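Local coordinates for coat protein (PDB 6YFR), which forms the virus-like particle of an uncultured single-stranded RNA bacteriophage and, as in related phages, probably encloses the genome, at residues S46-I52 with F77-Q83; L15-N21 with P33-E39. One frame throughout, in Å; residues are numbered along the deposited sequence.

Contact 1. Residues S46-I52 with F77-Q83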
loop_
_atom_site.group_PDB
_atom_site.type_symbol
_atom_site.label_atom_id
_atom_site.label_comp_id
_atom_site.label_asym_id
_atom_site.label_seq_id
_atom_site.Cartn_x
_atom_site.Cartn_y
_atom_site.Cartn_z
ATOM N N SER A 46 -61.629 -4.237 21.718
ATOM C CA SER A 46 -62.162 -5.288 22.573
ATOM C C SER A 46 -62.794 -4.732 23.841
ATOM O O SER A 46 -63.810 -5.264 24.301
ATOM C CB SER A 46 -61.060 -6.289 22.934
ATOM O OG SER A 46 -59.944 -5.642 23.520
ATOM N N ASN A 47 -62.231 -3.665 24.403
ATOM C CA ASN A 47 -62.730 -3.081 25.638
ATOM C C ASN A 47 -63.084 -1.619 25.423
ATOM O O ASN A 47 -62.467 -0.927 24.610
ATOM C CB ASN A 47 -61.697 -3.172 26.775
ATOM C CG ASN A 47 -61.440 -4.593 27.223
ATOM O OD1 ASN A 47 -62.246 -5.491 26.986
ATOM N ND2 ASN A 47 -60.309 -4.805 27.889
ATOM N N ILE A 48 -64.081 -1.152 26.169
ATOM C CA ILE A 48 -64.275 0.273 26.410
ATOM C C ILE A 48 -63.880 0.539 27.853
ATOM O O ILE A 48 -64.372 -0.122 28.773
ATOM C CB ILE A 48 -65.716 0.730 26.139
ATOM C CG1 ILE A 48 -66.004 0.697 24.640
ATOM C CG2 ILE A 48 -65.926 2.142 26.656
ATOM C CD1 ILE A 48 -67.370 1.236 24.276
ATOM N N MET A 49 -62.973 1.485 28.047
ATOM C CA MET A 49 -62.543 1.891 29.375
ATOM C C MET A 49 -63.404 3.061 29.830
ATOM O O MET A 49 -63.473 4.093 29.143
ATOM C CB MET A 49 -61.064 2.275 29.374
ATOM C CG MET A 49 -60.125 1.121 29.072
ATOM S SD MET A 49 -60.142 -0.121 30.376
ATOM C CE MET A 49 -59.614 0.863 31.776
ATOM N N SER A 50 -64.081 2.883 30.967
ATOM C CA SER A 50 -64.790 3.957 31.652
ATOM C C SER A 50 -63.926 4.417 32.818
ATOM O O SER A 50 -63.617 3.620 33.708
ATOM C CB SER A 50 -66.156 3.489 32.157
ATOM O OG SER A 50 -67.002 3.091 31.093
ATOM N N LYS A 51 -63.538 5.689 32.814
ATOM C CA LYS A 51 -62.636 6.222 33.822
ATOM C C LYS A 51 -63.231 7.458 34.482
ATOM O O LYS A 51 -63.908 8.265 33.839
ATOM C CB LYS A 51 -61.272 6.579 33.214
ATOM C CG LYS A 51 -60.492 5.399 32.655
ATOM C CD LYS A 51 -59.173 5.868 32.049
ATOM C CE LYS A 51 -58.391 4.708 31.455
ATOM N NZ LYS A 51 -57.111 5.155 30.838
ATOM N N ILE A 52 -62.961 7.596 35.778
ATOM C CA ILE A 52 -63.229 8.820 36.526
ATOM C C ILE A 52 -61.935 9.234 37.214
ATOM O O ILE A 52 -61.250 8.397 37.813
ATOM C CB ILE A 52 -64.357 8.643 37.561
ATOM C CG1 ILE A 52 -65.637 8.123 36.907
ATOM C CG2 ILE A 52 -64.640 9.961 38.273
ATOM C CD1 ILE A 52 -66.457 9.198 36.243
ATOM N N PHE A 77 -60.201 5.940 38.881
ATOM C CA PHE A 77 -61.083 4.786 38.787
ATOM C C PHE A 77 -61.210 4.395 37.324
ATOM O O PHE A 77 -61.376 5.260 36.458
ATOM C CB PHE A 77 -62.467 5.097 39.376
ATOM C CG PHE A 77 -63.553 4.131 38.961
ATOM C CD1 PHE A 77 -63.893 3.063 39.773
ATOM C CD2 PHE A 77 -64.258 4.314 37.777
ATOM C CE1 PHE A 77 -64.901 2.183 39.403
ATOM C CE2 PHE A 77 -65.259 3.435 37.399
ATOM C CZ PHE A 77 -65.582 2.367 38.213
ATOM N N SER A 78 -61.161 3.094 37.060
ATOM C CA SER A 78 -61.332 2.574 35.710
ATOM C C SER A 78 -62.133 1.282 35.760
ATOM O O SER A 78 -62.061 0.527 36.731
ATOM C CB SER A 78 -59.986 2.317 35.023
ATOM O OG SER A 78 -59.368 1.153 35.543
ATOM N N LEU A 79 -62.892 1.034 34.693
ATOM C CA LEU A 79 -63.704 -0.170 34.560
ATOM C C LEU A 79 -63.696 -0.611 33.105
ATOM O O LEU A 79 -63.842 0.221 32.200
ATOM C CB LEU A 79 -65.142 0.068 35.034
ATOM C CG LEU A 79 -66.147 -1.068 34.843
ATOM C CD1 LEU A 79 -65.748 -2.295 35.648
ATOM C CD2 LEU A 79 -67.547 -0.605 35.223
ATOM N N THR A 80 -63.519 -1.917 32.885
ATOM C CA THR A 80 -63.474 -2.475 31.535
ATOM C C THR A 80 -64.847 -3.008 31.136
ATOM O O THR A 80 -65.396 -3.893 31.804
ATOM C CB THR A 80 -62.439 -3.594 31.441
ATOM O OG1 THR A 80 -62.892 -4.721 32.201
ATOM C CG2 THR A 80 -61.097 -3.130 31.988
ATOM N N LEU A 81 -65.387 -2.486 30.034
ATOM C CA LEU A 81 -66.626 -2.970 29.438
ATOM C C LEU A 81 -66.260 -3.802 28.214
ATOM O O LEU A 81 -65.822 -3.253 27.195
ATOM C CB LEU A 81 -67.532 -1.803 29.053
ATOM C CG LEU A 81 -67.759 -0.724 30.110
ATOM C CD1 LEU A 81 -68.741 0.322 29.602
ATOM C CD2 LEU A 81 -68.249 -1.346 31.402
ATOM N N LEU A 82 -66.421 -5.119 28.319
ATOM C CA LEU A 82 -66.109 -6.006 27.206
ATOM C C LEU A 82 -67.082 -5.763 26.059
ATOM O O LEU A 82 -68.297 -5.709 26.266
ATOM C CB LEU A 82 -66.176 -7.462 27.658
ATOM C CG LEU A 82 -65.295 -7.841 28.849
ATOM C CD1 LEU A 82 -65.626 -9.247 29.334
ATOM C CD2 LEU A 82 -63.834 -7.732 28.472
ATOM N N GLN A 83 -66.545 -5.623 24.846
ATOM C CA GLN A 83 -67.345 -5.267 23.683
ATOM C C GLN A 83 -67.530 -6.404 22.687
ATOM O O GLN A 83 -68.390 -6.294 21.806
ATOM C CB GLN A 83 -66.718 -4.069 22.954
ATOM C CG GLN A 83 -66.632 -2.813 23.794
ATOM C CD GLN A 83 -67.993 -2.236 24.108
ATOM O OE1 GLN A 83 -68.381 -2.131 25.272
ATOM N NE2 GLN A 83 -68.727 -1.853 23.069
#
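Between Ile-48 and Leu-81, Ser-50 and Leu-79, and Ile-52 and Phe-77 the strands 47-52 and 77-82 exchange paired N-H···O=C bonds, their N-to-C directions 152° apart and their axes approaching to 4.6 Å. The ladder runs past the end of the strands, where Gln-83 N donates to Ser-46 O at 2.8 Å. On the face carrying Met-49, Lys-51, Ser-78 and Thr-80, Met-49 does most of the reaching. Its chain turns back at both chi2 (-67°) and chi3, which brings SD alongside Thr-80 CG2 at 3.5 Å and sets CE against Ser-78 CB at 3.6 Å. Lys-51 instead runs extended beyond CG and leaves the neighbouring strand after CG has passed Ser-78 CB.

The two strands are the arms of the hairpin 47-59/70-82, and 70-82 is one of the two outermost strands of the sheet within the chain. Phe-77, Ser-78 and Leu-79 pair with a strand of a second subunit, so the sheet continues across the subunit interface, as in the coat-protein dimers of related RNA phages.

The other face is more apolar. Leu-81 CD1 lies 3.6 Å from Ser-50 OG, a hydroxyl bonded to Glu-39 and to Ile-112 O of the second subunit. Ile-52 CG1 meets Phe-77 CD2 at 4.1 Å, while Leu-98 and Met-101 of helix 90-107 also touch Phe-77. At the far end, the side chain of Gln-83 bends at chi2 and lies across Ile-48, Gln-83 CG coming 3.7 Å from Ile-48 CG1.

Contact 2. Residues L15-N21 with P33-E39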
loop_
_atom_site.group_PDB
_atom_site.type_symbol
_atom_site.label_atom_id
_atom_site.label_comp_id
_atom_site.label_asym_id
_atom_site.label_seq_id
_atom_site.Cartn_x
_atom_site.Cartn_y
_atom_site.Cartn_z
ATOM N N LEU A 15 -68.035 8.611 23.267
ATOM C CA LEU A 15 -66.637 8.465 23.636
ATOM C C LEU A 15 -65.982 9.834 23.752
ATOM O O LEU A 15 -66.420 10.809 23.133
ATOM C CB LEU A 15 -65.892 7.613 22.611
ATOM C CG LEU A 15 -66.533 6.251 22.349
ATOM C CD1 LEU A 15 -65.847 5.581 21.177
ATOM C CD2 LEU A 15 -66.459 5.385 23.594
ATOM N N GLY A 16 -64.928 9.902 24.560
ATOM C CA GLY A 16 -64.224 11.150 24.767
ATOM C C GLY A 16 -64.073 11.508 26.229
ATOM O O GLY A 16 -63.936 10.622 27.082
ATOM N N LYS A 17 -64.125 12.807 26.531
ATOM C CA LYS A 17 -63.921 13.323 27.878
ATOM C C LYS A 17 -65.012 14.320 28.233
ATOM O O LYS A 17 -65.485 15.073 27.377
ATOM C CB LYS A 17 -62.552 14.011 28.029
ATOM C CG LYS A 17 -61.356 13.072 28.037
ATOM C CD LYS A 17 -60.093 13.793 28.506
ATOM C CE LYS A 17 -59.763 14.991 27.624
ATOM N NZ LYS A 17 -58.479 15.645 28.010
ATOM N N SER A 18 -65.398 14.320 29.505
ATOM C CA SER A 18 -66.270 15.330 30.084
ATOM C C SER A 18 -65.629 15.798 31.383
ATOM O O SER A 18 -65.053 14.989 32.115
ATOM C CB SER A 18 -67.675 14.774 30.338
ATOM O OG SER A 18 -68.427 15.638 31.170
ATOM N N THR A 19 -65.701 17.102 31.665
ATOM C CA THR A 19 -65.029 17.648 32.839
ATOM C C THR A 19 -65.967 18.526 33.655
ATOM O O THR A 19 -66.739 19.318 33.106
ATOM C CB THR A 19 -63.779 18.462 32.460
ATOM O OG1 THR A 19 -64.162 19.613 31.701
ATOM C CG2 THR A 19 -62.805 17.620 31.648
ATOM N N TRP A 20 -65.881 18.368 34.973
ATOM C CA TRP A 20 -66.522 19.229 35.954
ATOM C C TRP A 20 -65.449 19.985 36.725
ATOM O O TRP A 20 -64.384 19.432 37.027
ATOM C CB TRP A 20 -67.361 18.423 36.947
ATOM C CG TRP A 20 -68.487 17.651 36.350
ATOM C CD1 TRP A 20 -69.810 17.974 36.391
ATOM C CD2 TRP A 20 -68.397 16.412 35.636
ATOM N NE1 TRP A 20 -70.553 17.018 35.743
ATOM C CE2 TRP A 20 -69.709 16.048 35.270
ATOM C CE3 TRP A 20 -67.339 15.580 35.266
ATOM C CZ2 TRP A 20 -69.988 14.889 34.554
ATOM C CZ3 TRP A 20 -67.620 14.426 34.554
ATOM C CH2 TRP A 20 -68.933 14.092 34.207
ATOM N N ASN A 21 -65.735 21.240 37.051
ATOM C CA ASN A 21 -64.866 22.043 37.898
ATOM C C ASN A 21 -65.441 22.116 39.305
ATOM O O ASN A 21 -66.661 22.215 39.487
ATOM C CB ASN A 21 -64.693 23.460 37.341
ATOM C CG ASN A 21 -63.788 23.510 36.126
ATOM O OD1 ASN A 21 -63.145 22.521 35.771
ATOM N ND2 ASN A 21 -63.726 24.673 35.486
ATOM N N PRO A 33 -59.558 22.539 40.987
ATOM C CA PRO A 33 -59.728 21.082 41.047
ATOM C C PRO A 33 -60.749 20.612 40.026
ATOM O O PRO A 33 -61.769 21.265 39.795
ATOM C CB PRO A 33 -60.211 20.839 42.481
ATOM C CG PRO A 33 -59.748 22.032 43.249
ATOM C CD PRO A 33 -59.798 23.182 42.289
ATOM N N GLN A 34 -60.468 19.463 39.411
ATOM C CA GLN A 34 -61.285 18.964 38.315
ATOM C C GLN A 34 -61.679 17.512 38.534
ATOM O O GLN A 34 -60.973 16.744 39.198
ATOM C CB GLN A 34 -60.554 19.085 36.973
ATOM C CG GLN A 34 -60.518 20.487 36.404
ATOM C CD GLN A 34 -60.049 20.507 34.964
ATOM O OE1 GLN A 34 -59.344 19.600 34.519
ATOM N NE2 GLN A 34 -60.445 21.536 34.225
ATOM N N VAL A 35 -62.822 17.148 37.956
ATOM C CA VAL A 35 -63.256 15.761 37.832
ATOM C C VAL A 35 -63.466 15.476 36.350
ATOM O O VAL A 35 -64.195 16.204 35.671
ATOM C CB VAL A 35 -64.545 15.485 38.626
ATOM C CG1 VAL A 35 -64.867 13.998 38.601
ATOM C CG2 VAL A 35 -64.415 15.984 40.055
ATOM N N VAL A 36 -62.830 14.424 35.850
ATOM C CA VAL A 36 -62.841 14.099 34.429
ATOM C C VAL A 36 -63.381 12.685 34.266
ATOM O O VAL A 36 -62.850 11.743 34.866
ATOM C CB VAL A 36 -61.441 14.221 33.810
ATOM C CG1 VAL A 36 -61.490 13.929 32.320
ATOM C CG2 VAL A 36 -60.865 15.602 34.073
ATOM N N GLN A 37 -64.429 12.536 33.463
ATOM C CA GLN A 37 -64.912 11.225 33.049
ATOM C C GLN A 37 -64.473 10.961 31.616
ATOM O O GLN A 37 -64.648 11.812 30.738
ATOM C CB GLN A 37 -66.434 11.115 33.154
ATOM C CG GLN A 37 -66.953 9.761 32.691
ATOM C CD GLN A 37 -68.466 9.683 32.625
ATOM O OE1 GLN A 37 -69.172 10.620 33.004
ATOM N NE2 GLN A 37 -68.975 8.554 32.136
ATOM N N THR A 38 -63.913 9.780 31.384
ATOM C CA THR A 38 -63.371 9.387 30.091
ATOM C C THR A 38 -64.033 8.092 29.646
ATOM O O THR A 38 -64.200 7.171 30.450
ATOM C CB THR A 38 -61.851 9.204 30.170
ATOM O OG1 THR A 38 -61.228 10.478 30.370
ATOM C CG2 THR A 38 -61.307 8.565 28.903
ATOM N N GLU A 39 -64.425 8.027 28.377
ATOM C CA GLU A 39 -64.928 6.792 27.778
ATOM C C GLU A 39 -64.141 6.545 26.499
ATOM O O GLU A 39 -64.348 7.236 25.496
ATOM C CB GLU A 39 -66.429 6.876 27.500
ATOM C CG GLU A 39 -67.279 7.100 28.740
ATOM C CD GLU A 39 -67.206 5.948 29.728
ATOM O OE1 GLU A 39 -66.845 4.824 29.321
ATOM O OE2 GLU A 39 -67.517 6.168 30.918
#
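Trp-20 and Val-35, Ser-18 and Gln-37, and Gly-16 and Glu-39 each exchange two backbone hydrogen bonds across strands 16-21 and 34-39, which run 162° apart in direction with axes 4.7 Å apart at closest. Tight packing belongs to the face bearing Trp-20, Val-35, Gln-37 and Glu-39. The indole presents its edge to the partner strand: CE3 lies 3.2 Å from Val-35 O, which is near the ring plane, and CZ3 approaches Gln-37 CB at 3.8 Å. Ser-18 OG sits above one face of the ring, offset toward its rim. Gln-37, extended from a CG anti to the backbone N, runs alongside the indole with its amide only 9° from the ring plane. Its NE2 donates to the anti lone pair of Glu-39 OE2 at 3.0 Å, and that carboxylate oxygen lies nearly in the amide plane; the other carboxylate oxygen, OE1, is bonded to Ser-50 OG of the next strand. Gln-37 OE1 and NE2 also bond Arg-108 and Ser-111 of the second subunit, so this buried amide is held at both polar atoms and probably fixed in its rotation.

The pair forms the hairpin 16-22/34-41 of the coat-protein sheet, whose face with Trp-20, Val-35 and Gln-37 is covered by the second subunit; Phe-104 of that subunit meets Trp-20 edge-to-face.

The opposite face, with Lys-17, Thr-19, Asn-21, Gln-34, Val-36 and Thr-38, is looser and more open to solvent. Thr-19 CG2 touches Val-36 CG2 at 3.7 Å, the two side chains lying side by side. Lys-17 is exposed; its CG passes Thr-38 OG1 at 3.5 Å before the chain bends at chi3 and departs. Toward the other end Gln-34 NE2 reaches Asn-21 OD1 at 3.3 Å in a long, bent hydrogen bond (140°), the two amides lying side by side.

In the fold
From the N terminus, strand 5-9 forms one outer edge of the sheet and leads into strand 16-22. Contact 2 then closes the loop between 21 and 33, pairing that strand with 34-41. A short turn leads to strand 47-59, and contact 1 closes the longer excursion in which the chain runs out along this strand and returns along 70-82. The contacts therefore follow in series, neither enclosing nor crossing the other. Strands 34-41 and 47-59 are neighbours, which joins the two hairpins into one antiparallel sheet; Lys-51 N and Thr-38 O probably bond across this seam. After strand 70-82 the chain continues into helices 90-107 and 109-114, and both contacts touch the second subunit.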